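Local coordinates for protein A197 (Sulfolobus turreted icosahedral virus, PDB 2C0N) that probably transfers a sugar from an activated donor to an acceptor, as a viral glycosyltransferase with the GT-A fold, at residues Ile108-Leu118 / Phe155-Ser166. Residues are numbered along the deposited sequence; the frame is centred on the assembly and turned at random.
Sequences IFDGEVNGCGL and FSTHKPRTYALS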
loop_
_atom_site.group_PDB
_atom_site.type_symbol
_atom_site.label_atom_id
_atom_site.label_comp_id
_atom_site.label_asym_id
_atom_site.label_seq_id
_atom_site.Cartn_x
_atom_site.Cartn_y
_atom_site.Cartn_z
ATOM N N ILE A 108 -28.662 -4.401 -8.206
ATOM C CA ILE A 108 -28.142 -5.254 -7.137
ATOM C C ILE A 108 -29.237 -6.155 -6.594
ATOM O O ILE A 108 -30.321 -5.693 -6.315
ATOM C CB ILE A 108 -27.560 -4.399 -5.979
ATOM C CG1 ILE A 108 -26.382 -3.574 -6.489
ATOM C CG2 ILE A 108 -27.072 -5.291 -4.851
ATOM C CD1 ILE A 108 -25.890 -2.491 -5.525
ATOM N N PHE A 109 -28.950 -7.442 -6.466
ATOM C CA PHE A 109 -29.883 -8.371 -5.817
ATOM C C PHE A 109 -29.143 -9.555 -5.189
ATOM O O PHE A 109 -27.994 -9.905 -5.620
ATOM C CB PHE A 109 -30.920 -8.882 -6.828
ATOM C CG PHE A 109 -30.315 -9.704 -7.913
ATOM C CD1 PHE A 109 -30.097 -11.056 -7.732
ATOM C CD2 PHE A 109 -29.926 -9.123 -9.092
ATOM C CE1 PHE A 109 -29.525 -11.819 -8.722
ATOM C CE2 PHE A 109 -29.334 -9.880 -10.086
ATOM C CZ PHE A 109 -29.136 -11.226 -9.899
ATOM N N ASP A 110 -29.793 -10.152 -4.174
ATOM C CA ASP A 110 -29.336 -11.405 -3.600
ATOM C C ASP A 110 -29.905 -12.523 -4.408
ATOM O O ASP A 110 -31.116 -12.649 -4.505
ATOM C CB ASP A 110 -29.840 -11.628 -2.178
ATOM C CG ASP A 110 -29.126 -10.794 -1.178
ATOM O OD1 ASP A 110 -27.911 -10.995 -0.989
ATOM O OD2 ASP A 110 -29.802 -9.925 -0.562
ATOM N N GLY A 111 -29.043 -13.363 -4.960
ATOM C CA GLY A 111 -29.516 -14.473 -5.745
ATOM C C GLY A 111 -28.392 -15.237 -6.401
ATOM O O GLY A 111 -27.254 -14.803 -6.409
ATOM N N GLU A 112 -28.735 -16.414 -6.908
ATOM C CA GLU A 112 -27.825 -17.213 -7.708
ATOM C C GLU A 112 -27.524 -16.494 -9.030
ATOM O O GLU A 112 -28.417 -15.911 -9.653
ATOM C CB GLU A 112 -28.416 -18.618 -7.970
ATOM C CG GLU A 112 -27.307 -19.646 -8.299
ATOM C CD GLU A 112 -27.805 -20.988 -8.689
ATOM O OE1 GLU A 112 -28.923 -21.379 -8.231
ATOM O OE2 GLU A 112 -27.064 -21.649 -9.469
ATOM N N VAL A 113 -26.266 -16.540 -9.457
ATOM C CA VAL A 113 -25.847 -15.926 -10.728
ATOM C C VAL A 113 -24.957 -16.904 -11.508
ATOM O O VAL A 113 -24.590 -17.939 -10.975
ATOM C CB VAL A 113 -25.093 -14.579 -10.502
ATOM C CG1 VAL A 113 -26.006 -13.524 -9.867
ATOM C CG2 VAL A 113 -23.843 -14.763 -9.645
ATOM N N ASN A 114 -24.602 -16.569 -12.748
ATOM C CA ASN A 114 -23.685 -17.414 -13.553
ATOM C C ASN A 114 -22.204 -17.120 -13.286
ATOM O O ASN A 114 -21.352 -18.016 -13.322
ATOM C CB ASN A 114 -24.012 -17.288 -15.057
ATOM C CG ASN A 114 -25.292 -18.000 -15.444
ATOM O OD1 ASN A 114 -25.453 -19.200 -15.194
ATOM N ND2 ASN A 114 -26.200 -17.274 -16.089
ATOM N N GLY A 115 -21.875 -15.868 -13.004
ATOM C CA GLY A 115 -20.513 -15.535 -12.645
ATOM C C GLY A 115 -20.347 -14.060 -12.329
ATOM O O GLY A 115 -21.328 -13.336 -12.180
ATOM N N CYS A 116 -19.093 -13.639 -12.257
ATOM C CA CYS A 116 -18.725 -12.256 -11.999
ATOM C C CYS A 116 -17.328 -11.994 -12.584
ATOM O O CYS A 116 -16.777 -12.875 -13.235
ATOM C CB CYS A 116 -18.785 -11.983 -10.501
ATOM S SG CYS A 116 -17.725 -12.969 -9.507
ATOM N N GLY A 117 -16.765 -10.799 -12.395
ATOM C CA GLY A 117 -15.460 -10.440 -13.007
ATOM C C GLY A 117 -14.161 -10.811 -12.274
ATOM O O GLY A 117 -13.045 -10.432 -12.714
ATOM N N LEU A 118 -14.319 -11.549 -11.192
ATOM C CA LEU A 118 -13.251 -11.977 -10.271
ATOM C C LEU A 118 -12.564 -10.836 -9.518
ATOM O O LEU A 118 -11.448 -11.002 -9.040
ATOM C CB LEU A 118 -12.196 -12.849 -10.992
ATOM C CG LEU A 118 -12.771 -14.137 -11.576
ATOM C CD1 LEU A 118 -11.724 -14.864 -12.447
ATOM C CD2 LEU A 118 -13.213 -15.004 -10.468
ATOM N N PHE A 155 -15.796 -19.274 -14.967
ATOM C CA PHE A 155 -17.186 -19.657 -14.735
ATOM C C PHE A 155 -17.774 -20.574 -15.801
ATOM O O PHE A 155 -18.537 -21.534 -15.484
ATOM C CB PHE A 155 -18.014 -18.388 -14.540
ATOM C CG PHE A 155 -17.708 -17.708 -13.253
ATOM C CD1 PHE A 155 -18.164 -18.216 -12.085
ATOM C CD2 PHE A 155 -16.909 -16.562 -13.195
ATOM C CE1 PHE A 155 -17.872 -17.598 -10.874
ATOM C CE2 PHE A 155 -16.595 -15.967 -11.996
ATOM C CZ PHE A 155 -17.059 -16.466 -10.838
ATOM N N SER A 156 -17.448 -20.315 -17.067
ATOM C CA SER A 156 -18.031 -21.127 -18.147
ATOM C C SER A 156 -17.457 -22.535 -18.136
ATOM O O SER A 156 -18.139 -23.510 -18.493
ATOM C CB SER A 156 -17.774 -20.487 -19.513
ATOM O OG SER A 156 -18.423 -19.234 -19.587
ATOM N N THR A 157 -16.191 -22.635 -17.745
ATOM C CA THR A 157 -15.472 -23.890 -17.802
ATOM C C THR A 157 -15.716 -24.728 -16.572
ATOM O O THR A 157 -15.957 -25.923 -16.677
ATOM C CB THR A 157 -13.955 -23.653 -17.933
ATOM O OG1 THR A 157 -13.705 -22.857 -19.100
ATOM C CG2 THR A 157 -13.203 -24.978 -18.058
ATOM N N HIS A 158 -15.637 -24.099 -15.403
ATOM C CA HIS A 158 -15.671 -24.829 -14.123
ATOM C C HIS A 158 -17.028 -24.837 -13.436
ATOM O O HIS A 158 -17.237 -25.612 -12.517
ATOM C CB HIS A 158 -14.589 -24.278 -13.213
ATOM C CG HIS A 158 -13.240 -24.312 -13.852
ATOM N ND1 HIS A 158 -12.508 -23.176 -14.120
ATOM C CD2 HIS A 158 -12.524 -25.347 -14.336
ATOM C CE1 HIS A 158 -11.378 -23.520 -14.710
ATOM N NE2 HIS A 158 -11.367 -24.832 -14.859
ATOM N N LYS A 159 -17.944 -23.989 -13.901
ATOM C CA LYS A 159 -19.362 -24.012 -13.484
ATOM C C LYS A 159 -19.566 -24.135 -11.958
ATOM O O LYS A 159 -20.305 -24.997 -11.476
ATOM C CB LYS A 159 -20.152 -25.099 -14.244
ATOM C CG LYS A 159 -19.994 -24.985 -15.773
ATOM C CD LYS A 159 -20.551 -26.153 -16.537
ATOM C CE LYS A 159 -22.041 -25.994 -16.868
ATOM N NZ LYS A 159 -22.551 -27.215 -17.600
ATOM N N PRO A 160 -18.920 -23.254 -11.196
ATOM C CA PRO A 160 -19.143 -23.240 -9.759
ATOM C C PRO A 160 -20.585 -22.861 -9.427
ATOM O O PRO A 160 -21.230 -22.102 -10.167
ATOM C CB PRO A 160 -18.169 -22.149 -9.268
ATOM C CG PRO A 160 -17.936 -21.309 -10.466
ATOM C CD PRO A 160 -17.946 -22.220 -11.611
ATOM N N ARG A 161 -21.104 -23.407 -8.347
ATOM C CA ARG A 161 -22.389 -22.933 -7.847
ATOM C C ARG A 161 -22.108 -21.579 -7.198
ATOM O O ARG A 161 -21.328 -21.481 -6.251
ATOM C CB ARG A 161 -22.988 -23.975 -6.925
ATOM C CG ARG A 161 -23.338 -25.227 -7.775
ATOM C CD ARG A 161 -24.172 -26.232 -7.153
ATOM N NE ARG A 161 -23.717 -26.623 -5.821
ATOM C CZ ARG A 161 -23.814 -27.848 -5.311
ATOM N NH1 ARG A 161 -24.308 -28.861 -6.022
ATOM N NH2 ARG A 161 -23.385 -28.057 -4.077
ATOM N N THR A 162 -22.702 -20.539 -7.787
ATOM C CA THR A 162 -22.330 -19.152 -7.556
ATOM C C THR A 162 -23.521 -18.294 -7.051
ATOM O O THR A 162 -24.611 -18.349 -7.601
ATOM C CB THR A 162 -21.715 -18.508 -8.817
ATOM O OG1 THR A 162 -20.654 -19.340 -9.308
ATOM C CG2 THR A 162 -21.141 -17.103 -8.506
ATOM N N TYR A 163 -23.281 -17.522 -5.987
ATOM C CA TYR A 163 -24.313 -16.657 -5.368
ATOM C C TYR A 163 -23.770 -15.246 -5.243
ATOM O O TYR A 163 -22.610 -15.067 -4.839
ATOM C CB TYR A 163 -24.645 -17.163 -3.974
ATOM C CG TYR A 163 -25.969 -16.692 -3.491
ATOM C CD1 TYR A 163 -26.085 -15.540 -2.734
ATOM C CD2 TYR A 163 -27.130 -17.401 -3.794
ATOM C CE1 TYR A 163 -27.306 -15.087 -2.304
ATOM C CE2 TYR A 163 -28.379 -16.952 -3.347
ATOM C CZ TYR A 163 -28.439 -15.787 -2.599
ATOM O OH TYR A 163 -29.637 -15.297 -2.148
ATOM N N ALA A 164 -24.599 -14.268 -5.600
ATOM C CA ALA A 164 -24.284 -12.836 -5.442
ATOM C C ALA A 164 -25.030 -12.315 -4.204
ATOM O O ALA A 164 -26.231 -12.531 -4.054
ATOM C CB ALA A 164 -24.688 -12.065 -6.674
ATOM N N LEU A 165 -24.278 -11.717 -3.279
ATOM C CA LEU A 165 -24.845 -11.123 -2.059
ATOM C C LEU A 165 -24.938 -9.624 -2.188
ATOM O O LEU A 165 -23.930 -8.956 -2.361
ATOM C CB LEU A 165 -23.981 -11.425 -0.832
ATOM C CG LEU A 165 -23.876 -12.877 -0.349
ATOM C CD1 LEU A 165 -22.842 -12.976 0.729
ATOM C CD2 LEU A 165 -25.195 -13.406 0.160
ATOM N N SER A 166 -26.137 -9.071 -2.066
ATOM C CA SER A 166 -26.283 -7.633 -2.014
ATOM C C SER A 166 -25.563 -6.965 -0.834
ATOM O O SER A 166 -25.314 -5.744 -0.860
ATOM C CB SER A 166 -27.738 -7.242 -2.000
ATOM O OG SER A 166 -28.324 -7.679 -0.797
HETATM O O HOH W 1 -24.668 -20.935 -9.967
HETATM O O HOH W 2 -21.401 -20.665 -12.773
#
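A short antiparallel β-ladder, in which G111-E112 pairs with Y163-A164, joins segments 108-118 and 155-166 at the mixed sheet of this GT-A domain, and a second patch packs F155 of helix 150-158 against N114-C116 and L118. G111 and A164 form the hydrogen-bonded pair, A164 N reaching G111 O at 2.8 Å and G111 N returning to A164 O. One further backbone bond, V113 N to T162 O, follows the ladder, with the donor above the carbonyl plane; a water that accepts from T162 N and donates to V113 O stands where the return bond would be, and it also donates to E112 OE2.

Beyond G111, D110 holds the corner at S166 with both carboxylate oxygens. S166 N gives its hydrogen to OD1 of D110, and S166 OG donates to OD2 of D110 at 2.7 Å; both approach from above the carboxylate plane. With CG anti to the backbone N (chi1 -159°), the Y163 ring lies back across the partner strand, its face covering the G111 peptide, and the G111 CA stands 4.0 Å from the ring centroid in a CH-pi contact. On the other side of the ladder, V113 CG1 meets A164 CB at 3.7 Å.

At the other end, the bare CA of G115 lets the backbone come down onto one face of F155, nearly centrally, 3.5 Å from the ring centroid. C116 SG lies obliquely to the ring, 3.8 Å from F155 CZ, while L118 CD2 touches F155 CE2. A second water joins N114 O to P160 O.

N114 and G115 form a classic β-bulge opposite Y100 of strand 99-100, which also touches F155. T162 and C116 pack on C86 of strand 84-88, whereas L165 reaches helix 71-80 and Y163 makes a cation-pi contact with K77 of that helix.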